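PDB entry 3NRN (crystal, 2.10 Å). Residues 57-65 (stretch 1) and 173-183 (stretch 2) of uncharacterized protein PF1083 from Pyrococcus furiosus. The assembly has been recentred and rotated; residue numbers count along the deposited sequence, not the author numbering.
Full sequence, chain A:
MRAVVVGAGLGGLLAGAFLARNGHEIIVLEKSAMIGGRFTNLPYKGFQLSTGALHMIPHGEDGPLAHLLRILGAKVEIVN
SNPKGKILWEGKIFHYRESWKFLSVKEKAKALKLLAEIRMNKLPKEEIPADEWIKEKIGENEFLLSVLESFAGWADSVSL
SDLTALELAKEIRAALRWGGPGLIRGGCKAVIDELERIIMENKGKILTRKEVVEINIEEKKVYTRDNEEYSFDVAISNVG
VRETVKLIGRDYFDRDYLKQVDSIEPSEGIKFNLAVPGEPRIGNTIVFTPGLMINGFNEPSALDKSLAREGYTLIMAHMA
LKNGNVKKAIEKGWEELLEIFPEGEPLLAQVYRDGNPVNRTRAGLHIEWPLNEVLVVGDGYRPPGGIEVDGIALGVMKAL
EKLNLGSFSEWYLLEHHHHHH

Stretch 1 57-65: IPHGEDGPL
Stretch 2, residues 173-183: RAALRWGGPGL

The two stretches meet through a minimal antiparallel backbone pairing at Ile-57 and Gly-182, continued by a cluster in which Trp-178 turns an edge to His-59 and one face to Gly-63 and Pro-64; together they bury 515 Å², both sides summed.

Stretch 1 leaves a strand at Ile-57 (phi/psi -116/131), folds through a type I turn from Ile-57 to Gly-60 and a type II' turn from His-59 to Asp-62, and enters a helix at Pro-64, with Gly-63 at the N-cap position. The turns are closed by Gly-60 N to Ile-57 O (3.1 Å) and Asp-62 N to His-59 O (3.1 Å). Stretch 2 ends a helix at Trp-178, where Trp-178 N donates to Ala-174 O at 2.8 Å, then breaks away at Gly-179 (74/-155) and becomes strand at Gly-182 (-153/147).

The bridge is defined by two reciprocal hydrogen bonds: Ile-57 N to Gly-182 O, 2.9 Å with an N-H...O angle of 165°, and Gly-182 N to Ile-57 O, 3.0 Å at 148°. Ile-57 CA and Gly-182 CA are 5.5 Å apart. Beyond this pair the first turn bends the chain back over stretch 2, bringing Gly-60 CA within 3.7 Å of Gly-182 CA. Glycine suits both positions: an ideal CB on Gly-182 would lie 2.9 Å from Gly-60 CA, a clash, whereas one on Gly-60 would point toward stretch 2, tightly 3.2 Å from Pro-181 C. The positive phi of Gly-60 (50/-127) also favours glycine. Pro-58 O approaches Pro-181 N to 3.1 Å, but the proline nitrogen has no hydrogen to share.

His-59 adds a side-chain link. With chi1 -62° (m) and chi2 -70°, His-59 ND1 donates to Gly-179 O at 3.0 Å and 163°, the acceptor lying near the ring plane. This ties the buried imidazole to the backbone just past the helix end, where the positive phi of Gly-179 suits a glycine. The backbone of His-59 contributes a CA-H...O contact, His-59 CA to Gly-180 O at 3.2 Å.

Trp-178 points toward stretch 1 and has 118 Å² covered by it. Its rotamer, chi1 -50° (m) and chi2 -46°, directs an indole edge at the face of His-59: the imidazole and six-membered ring centroids are 5.2 Å apart with planes at 70°, and His-59 CD2 is 3.6 Å from Trp-178 CE3. Over one indole face lie Gly-63 and Pro-64. Gly-63 CA sits 4.2 Å from the five-membered ring centroid of Trp-178, 21° off the normal, and Pro-64 CD sits 3.7 Å from the Trp-178 six-membered ring centroid, 12° off. Both are CH-pi contacts, supplemented by apolar packing of Pro-64 CG against Trp-178 CH2 at 3.6 Å. The rigid pyrrolidine thus provides a compact apolar surface for the buried indole.

Asp-62 (chi1 -44°, m) borders this cluster, with Asp-62 CB 3.1 Å from Trp-178 O, while its OD2 is hydrogen-bonded elsewhere in the structure.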

# COMPACT_ATOMS: atom_id res chain seq x y z
N ILE A 57 -3.20 -2.34 -7.42
CA ILE A 57 -3.63 -1.17 -6.68
C ILE A 57 -4.95 -1.59 -6.04
O ILE A 57 -5.82 -2.13 -6.71
CB ILE A 57 -3.81 0.03 -7.64
CG1 ILE A 57 -2.47 0.35 -8.30
CG2 ILE A 57 -4.36 1.24 -6.89
CD1 ILE A 57 -2.52 1.44 -9.37
N PRO A 58 -5.12 -1.35 -4.72
CA PRO A 58 -6.35 -1.72 -4.00
C PRO A 58 -7.69 -1.35 -4.65
O PRO A 58 -8.64 -2.13 -4.61
CB PRO A 58 -6.16 -1.07 -2.63
CG PRO A 58 -4.67 -1.08 -2.46
CD PRO A 58 -4.20 -0.63 -3.83
N HIS A 59 -7.77 -0.17 -5.25
CA HIS A 59 -9.01 0.26 -5.87
C HIS A 59 -8.87 0.46 -7.37
O HIS A 59 -9.64 1.18 -7.99
CB HIS A 59 -9.52 1.53 -5.19
CG HIS A 59 -9.82 1.35 -3.73
ND1 HIS A 59 -10.88 0.61 -3.28
CD2 HIS A 59 -9.15 1.77 -2.63
CE1 HIS A 59 -10.86 0.57 -1.96
NE2 HIS A 59 -9.82 1.26 -1.54
N GLY A 60 -7.86 -0.19 -7.95
CA GLY A 60 -7.62 -0.11 -9.38
C GLY A 60 -7.57 1.26 -10.02
O GLY A 60 -6.83 2.16 -9.59
N GLU A 61 -8.37 1.42 -11.07
CA GLU A 61 -8.43 2.65 -11.86
C GLU A 61 -9.26 3.74 -11.21
O GLU A 61 -9.26 4.88 -11.67
CB GLU A 61 -9.08 2.34 -13.21
CG GLU A 61 -8.91 0.91 -13.71
CD GLU A 61 -9.84 0.57 -14.88
OE1 GLU A 61 -9.85 -0.60 -15.30
OE2 GLU A 61 -10.56 1.48 -15.36
N ASP A 62 -9.95 3.39 -10.13
CA ASP A 62 -10.86 4.31 -9.47
C ASP A 62 -10.46 5.04 -8.20
O ASP A 62 -11.15 5.97 -7.79
CB ASP A 62 -12.16 3.55 -9.20
CG ASP A 62 -12.59 2.71 -10.38
OD1 ASP A 62 -12.83 3.29 -11.46
OD2 ASP A 62 -12.68 1.48 -10.23
N GLY A 63 -9.37 4.63 -7.58
CA GLY A 63 -8.99 5.26 -6.33
C GLY A 63 -8.08 6.48 -6.39
O GLY A 63 -7.80 7.01 -7.46
N PRO A 64 -7.61 6.93 -5.22
CA PRO A 64 -6.73 8.10 -5.10
C PRO A 64 -5.44 7.97 -5.92
O PRO A 64 -5.01 8.93 -6.56
CB PRO A 64 -6.45 8.17 -3.60
CG PRO A 64 -7.65 7.51 -2.98
CD PRO A 64 -7.89 6.34 -3.90
N LEU A 65 -4.83 6.78 -5.90
CA LEU A 65 -3.58 6.59 -6.63
C LEU A 65 -3.77 6.75 -8.14
O LEU A 65 -3.00 7.46 -8.78
CB LEU A 65 -2.96 5.21 -6.33
CG LEU A 65 -1.63 4.92 -7.05
CD1 LEU A 65 -0.62 6.04 -6.78
CD2 LEU A 65 -1.08 3.58 -6.57
N ARG A 173 -16.44 1.91 3.10
CA ARG A 173 -16.90 3.03 2.30
C ARG A 173 -16.00 3.17 1.06
O ARG A 173 -16.49 3.32 -0.07
CB ARG A 173 -16.88 4.33 3.11
CG ARG A 173 -17.36 5.54 2.31
CD ARG A 173 -17.74 6.70 3.21
NE ARG A 173 -16.60 7.23 3.96
CZ ARG A 173 -16.70 8.15 4.91
NH1 ARG A 173 -17.89 8.64 5.23
NH2 ARG A 173 -15.62 8.56 5.55
N ALA A 174 -14.69 3.12 1.27
CA ALA A 174 -13.75 3.22 0.16
C ALA A 174 -14.04 2.16 -0.90
O ALA A 174 -13.95 2.43 -2.11
CB ALA A 174 -12.30 3.09 0.67
N ALA A 175 -14.38 0.95 -0.47
CA ALA A 175 -14.67 -0.12 -1.42
C ALA A 175 -15.96 0.15 -2.18
O ALA A 175 -16.08 -0.17 -3.37
CB ALA A 175 -14.77 -1.46 -0.68
N LEU A 176 -16.94 0.75 -1.51
CA LEU A 176 -18.22 1.06 -2.17
C LEU A 176 -18.01 2.19 -3.17
O LEU A 176 -18.58 2.18 -4.27
CB LEU A 176 -19.27 1.49 -1.13
CG LEU A 176 -19.65 0.48 -0.04
CD1 LEU A 176 -20.70 1.09 0.88
CD2 LEU A 176 -20.18 -0.80 -0.68
N ARG A 177 -17.18 3.16 -2.80
CA ARG A 177 -16.91 4.30 -3.67
C ARG A 177 -16.01 4.00 -4.85
O ARG A 177 -16.36 4.29 -5.99
CB ARG A 177 -16.28 5.44 -2.87
CG ARG A 177 -17.13 5.95 -1.73
CD ARG A 177 -17.75 7.30 -2.05
NE ARG A 177 -18.81 7.63 -1.10
CZ ARG A 177 -20.00 7.03 -1.07
NH1 ARG A 177 -20.28 6.07 -1.95
NH2 ARG A 177 -20.90 7.38 -0.16
N TRP A 178 -14.85 3.40 -4.58
CA TRP A 178 -13.88 3.13 -5.63
C TRP A 178 -13.80 1.72 -6.16
O TRP A 178 -12.99 1.43 -7.04
CB TRP A 178 -12.49 3.57 -5.16
CG TRP A 178 -12.49 4.96 -4.62
CD1 TRP A 178 -13.08 6.07 -5.17
CD2 TRP A 178 -11.82 5.42 -3.44
NE1 TRP A 178 -12.82 7.18 -4.42
CE2 TRP A 178 -12.04 6.81 -3.35
CE3 TRP A 178 -11.04 4.79 -2.46
CZ2 TRP A 178 -11.52 7.58 -2.30
CZ3 TRP A 178 -10.53 5.56 -1.42
CH2 TRP A 178 -10.77 6.94 -1.35
N GLY A 179 -14.63 0.83 -5.62
CA GLY A 179 -14.64 -0.54 -6.11
C GLY A 179 -13.48 -1.44 -5.73
O GLY A 179 -12.83 -1.23 -4.71
N GLY A 180 -13.25 -2.45 -6.57
CA GLY A 180 -12.19 -3.42 -6.34
C GLY A 180 -10.84 -3.02 -6.89
O GLY A 180 -10.69 -1.93 -7.44
N PRO A 181 -9.84 -3.91 -6.79
CA PRO A 181 -8.46 -3.71 -7.25
C PRO A 181 -8.25 -3.78 -8.75
O PRO A 181 -9.16 -4.09 -9.52
CB PRO A 181 -7.70 -4.81 -6.53
CG PRO A 181 -8.67 -5.94 -6.64
CD PRO A 181 -10.01 -5.29 -6.29
N GLY A 182 -7.02 -3.50 -9.15
CA GLY A 182 -6.65 -3.53 -10.55
C GLY A 182 -5.17 -3.83 -10.68
O GLY A 182 -4.38 -3.44 -9.82
N LEU A 183 -4.81 -4.55 -11.74
CA LEU A 183 -3.43 -4.91 -12.01
C LEU A 183 -2.76 -3.83 -12.86
O LEU A 183 -3.42 -3.10 -13.58
CB LEU A 183 -3.38 -6.25 -12.75
CG LEU A 183 -3.88 -7.49 -12.02
CD1 LEU A 183 -3.73 -8.72 -12.92
CD2 LEU A 183 -3.09 -7.69 -10.74